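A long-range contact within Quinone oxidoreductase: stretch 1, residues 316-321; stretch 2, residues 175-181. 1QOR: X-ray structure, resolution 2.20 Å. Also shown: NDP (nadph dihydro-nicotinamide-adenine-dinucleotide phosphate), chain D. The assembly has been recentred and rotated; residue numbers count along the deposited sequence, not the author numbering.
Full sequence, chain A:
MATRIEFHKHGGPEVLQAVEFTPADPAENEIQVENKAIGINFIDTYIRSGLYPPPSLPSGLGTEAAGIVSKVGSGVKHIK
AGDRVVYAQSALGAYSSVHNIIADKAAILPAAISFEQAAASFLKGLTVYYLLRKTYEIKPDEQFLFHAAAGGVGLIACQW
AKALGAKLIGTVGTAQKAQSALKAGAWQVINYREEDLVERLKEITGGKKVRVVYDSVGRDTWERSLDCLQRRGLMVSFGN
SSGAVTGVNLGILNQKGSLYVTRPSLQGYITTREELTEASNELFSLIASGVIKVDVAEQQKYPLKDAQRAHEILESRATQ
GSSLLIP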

# COMPACT_ATOMS: atom_id res chain seq x y z
N SER A 316 -21.09 -21.63 -1.53
CA SER A 316 -20.90 -22.70 -0.57
C SER A 316 -19.45 -23.22 -0.56
O SER A 316 -19.10 -24.08 0.25
CB SER A 316 -21.86 -23.84 -0.86
OG SER A 316 -21.61 -24.42 -2.14
N ARG A 317 -18.61 -22.71 -1.45
CA ARG A 317 -17.20 -23.11 -1.53
C ARG A 317 -17.01 -24.51 -2.13
O ARG A 317 -15.91 -25.07 -2.09
CB ARG A 317 -16.54 -23.03 -0.14
CG ARG A 317 -16.74 -21.66 0.56
CD ARG A 317 -16.22 -21.64 2.00
NE ARG A 317 -14.77 -21.73 2.02
CZ ARG A 317 -14.00 -21.44 3.06
NH1 ARG A 317 -14.54 -21.04 4.19
NH2 ARG A 317 -12.68 -21.49 2.94
N ALA A 318 -18.05 -25.04 -2.75
CA ALA A 318 -17.96 -26.36 -3.32
C ALA A 318 -17.51 -26.38 -4.77
O ALA A 318 -17.79 -27.32 -5.47
CB ALA A 318 -19.28 -27.08 -3.18
N THR A 319 -16.83 -25.36 -5.27
CA THR A 319 -16.44 -25.43 -6.66
C THR A 319 -14.92 -25.41 -6.79
O THR A 319 -14.19 -25.13 -5.82
CB THR A 319 -17.03 -24.23 -7.49
OG1 THR A 319 -16.53 -22.99 -6.96
CG2 THR A 319 -18.56 -24.23 -7.47
N GLN A 320 -14.44 -25.69 -7.99
CA GLN A 320 -13.02 -25.64 -8.28
C GLN A 320 -13.01 -25.13 -9.68
O GLN A 320 -13.87 -25.52 -10.48
CB GLN A 320 -12.36 -27.01 -8.20
CG GLN A 320 -12.24 -27.52 -6.76
CD GLN A 320 -11.64 -28.91 -6.68
OE1 GLN A 320 -10.95 -29.35 -7.59
NE2 GLN A 320 -11.92 -29.61 -5.61
N GLY A 321 -12.12 -24.19 -9.94
CA GLY A 321 -12.03 -23.62 -11.26
C GLY A 321 -13.27 -22.80 -11.55
O GLY A 321 -14.03 -22.48 -10.65
PA NDP D . -13.54 -18.58 -6.68
O1A NDP D . -13.97 -19.54 -7.74
O2A NDP D . -12.09 -18.49 -6.36
O5B NDP D . -14.37 -18.77 -5.39
C5B NDP D . -14.04 -18.18 -4.17
C4B NDP D . -13.21 -19.15 -3.37
O4B NDP D . -12.73 -18.33 -2.32
C3B NDP D . -13.95 -20.31 -2.69
O3B NDP D . -14.10 -21.41 -3.62
C2B NDP D . -13.14 -20.51 -1.42
O2B NDP D . -12.15 -21.50 -1.67
C1B NDP D . -12.50 -19.08 -1.13
N9A NDP D . -13.14 -18.63 0.12
C8A NDP D . -12.56 -18.44 1.31
N7A NDP D . -13.48 -18.08 2.21
C5A NDP D . -14.61 -18.06 1.54
C6A NDP D . -15.86 -17.77 2.08
N6A NDP D . -16.03 -17.47 3.36
N1A NDP D . -16.88 -17.83 1.24
C2A NDP D . -16.74 -18.15 -0.08
N3A NDP D . -15.54 -18.44 -0.59
C4A NDP D . -14.45 -18.40 0.23
O3 NDP D . -13.96 -17.18 -7.29
PN NDP D . -13.47 -16.27 -8.49
O1N NDP D . -12.35 -16.90 -9.27
O2N NDP D . -14.69 -15.76 -9.23
O5D NDP D . -12.88 -15.01 -7.61
C5D NDP D . -11.87 -15.12 -6.61
C4D NDP D . -11.71 -13.84 -5.86
O4D NDP D . -11.11 -12.83 -6.70
C3D NDP D . -13.03 -13.26 -5.37
O3D NDP D . -12.88 -12.74 -4.05
C2D NDP D . -13.28 -12.13 -6.40
O2D NDP D . -14.14 -11.14 -5.89
C1D NDP D . -11.91 -11.58 -6.64
N1N NDP D . -11.55 -10.97 -7.95
C2N NDP D . -10.90 -9.76 -7.97
C3N NDP D . -10.57 -9.21 -9.20
C7N NDP D . -9.82 -7.89 -9.28
O7N NDP D . -9.47 -7.42 -10.36
N7N NDP D . -9.57 -7.32 -8.12
C4N NDP D . -10.85 -9.86 -10.39
C5N NDP D . -11.51 -11.10 -10.35
C6N NDP D . -11.86 -11.63 -9.12
P2B NDP D . -11.56 -22.46 -0.45
O1X NDP D . -10.40 -23.15 -1.05
O2X NDP D . -11.19 -21.54 0.63
O3X NDP D . -12.71 -23.33 -0.11
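Stretch 2 175-181: AQKAQSA

Residues 175-181 form a continuous stretch of helix, which runs on later in the chain, and they lie against an irregular segment, residues 316-321; the touching residues are at least 140 positions apart in sequence. The helical backbone is regular, with phi and psi near -65° and -40° and with bonds such as that from Ala181 N to Lys177 O (2.9 Å). Arg317 is the first residue after a helix to leave helical phi/psi; its phi is positive (74°), and two bonds back into the last turn make a Schellman motif. By Thr319 and Gln320 the chain has become extended. The contact is small, 232 Å² summed over both sides, and the backbones stay apart; the nearest CA atoms are those of Gln320 and Lys177, at 7.0 Å. Side chains of the helix and of Gln320 therefore bridge most of the gap.

Lys177 and Gln320 each have 79 Å² covered by the opposing stretch. The CA-to-CB bond of Lys177 points sideways, but its side chain, m at chi1 and t from chi2 to chi4, is nearly fully extended and carries the ammonium group to the loop. There NZ donates a hydrogen bond to Arg317 O (2.8 Å), a carbonyl at the turn that follows the helix. On the way CE comes within 3.1 Å of Thr319 O; NZ itself is 3.5 Å from Thr319 O, at an angle too poor for a hydrogen bond. Water 1 links the two instead, accepting from Lys177 NZ (2.9 Å) and lying 3.1 Å from Thr319 O. The same NZ donates to NDP O3X at 2.8 Å, so one buried ammonium ties the loop to the 2'-phosphate of the bound NADPH. Arg317 reaches that phosphate from the loop, its NH2 donating to NDP O2X at 2.7 Å.

Gln320 approaches from the loop, its CA-to-CB bond directed toward the helix and its side chain m at chi1 and extended (t) at chi2. The amide end rests on the helix surface: NE2 lies 3.5 Å from Lys177 CG and 4.2 Å from Gln176 CB, beyond which the Gln176 side chain is not modelled. OE1 reaches one turn further along, 2.7 Å from Ser180 OG. Ser180 also points its CA-to-CB bond toward the loop, and at chi1 -53° (m) its hydroxyl OG is 3.0 Å from Gln176 O as well, so the destination of its proton is left open. Lys177 and Ser180, three residues apart, thus present neighbouring positions on the helix to the loop, while Ala175, Ala178 and Ala181 make no contact with it.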

# COMPACT_ATOMS: atom_id res chain seq x y z
N ALA A 175 -8.69 -31.04 1.11
CA ALA A 175 -7.64 -31.90 0.58
C ALA A 175 -7.74 -32.10 -0.89
O ALA A 175 -6.73 -32.12 -1.58
CB ALA A 175 -7.65 -33.23 1.26
N GLN A 176 -8.95 -32.24 -1.41
CA GLN A 176 -9.11 -32.40 -2.87
C GLN A 176 -8.74 -31.12 -3.64
O GLN A 176 -8.30 -31.18 -4.81
CB GLN A 176 -10.57 -32.78 -3.22
N LYS A 177 -9.00 -29.96 -3.04
CA LYS A 177 -8.64 -28.71 -3.71
C LYS A 177 -7.13 -28.64 -3.73
O LYS A 177 -6.52 -28.26 -4.74
CB LYS A 177 -9.22 -27.50 -2.97
CG LYS A 177 -10.68 -27.33 -3.27
CD LYS A 177 -11.30 -26.19 -2.49
CE LYS A 177 -12.55 -25.72 -3.22
NZ LYS A 177 -13.22 -24.63 -2.51
N ALA A 178 -6.51 -29.08 -2.64
CA ALA A 178 -5.05 -29.08 -2.57
C ALA A 178 -4.47 -29.89 -3.75
O ALA A 178 -3.56 -29.43 -4.46
CB ALA A 178 -4.60 -29.64 -1.26
N GLN A 179 -5.07 -31.05 -4.04
CA GLN A 179 -4.58 -31.85 -5.14
C GLN A 179 -4.77 -31.19 -6.50
O GLN A 179 -3.90 -31.30 -7.38
CB GLN A 179 -5.24 -33.23 -5.11
CG GLN A 179 -4.76 -34.07 -3.93
CD GLN A 179 -3.22 -34.23 -3.90
OE1 GLN A 179 -2.57 -34.47 -4.94
NE2 GLN A 179 -2.63 -34.08 -2.70
N SER A 180 -5.91 -30.55 -6.72
CA SER A 180 -6.15 -29.89 -8.00
C SER A 180 -5.13 -28.79 -8.20
O SER A 180 -4.57 -28.65 -9.30
CB SER A 180 -7.55 -29.32 -8.03
OG SER A 180 -8.46 -30.35 -7.70
N ALA A 181 -4.86 -28.03 -7.14
CA ALA A 181 -3.89 -26.92 -7.20
C ALA A 181 -2.47 -27.43 -7.54
O ALA A 181 -1.77 -26.85 -8.41
CB ALA A 181 -3.87 -26.18 -5.86
O HOH W 1 -12.16 -23.05 -4.67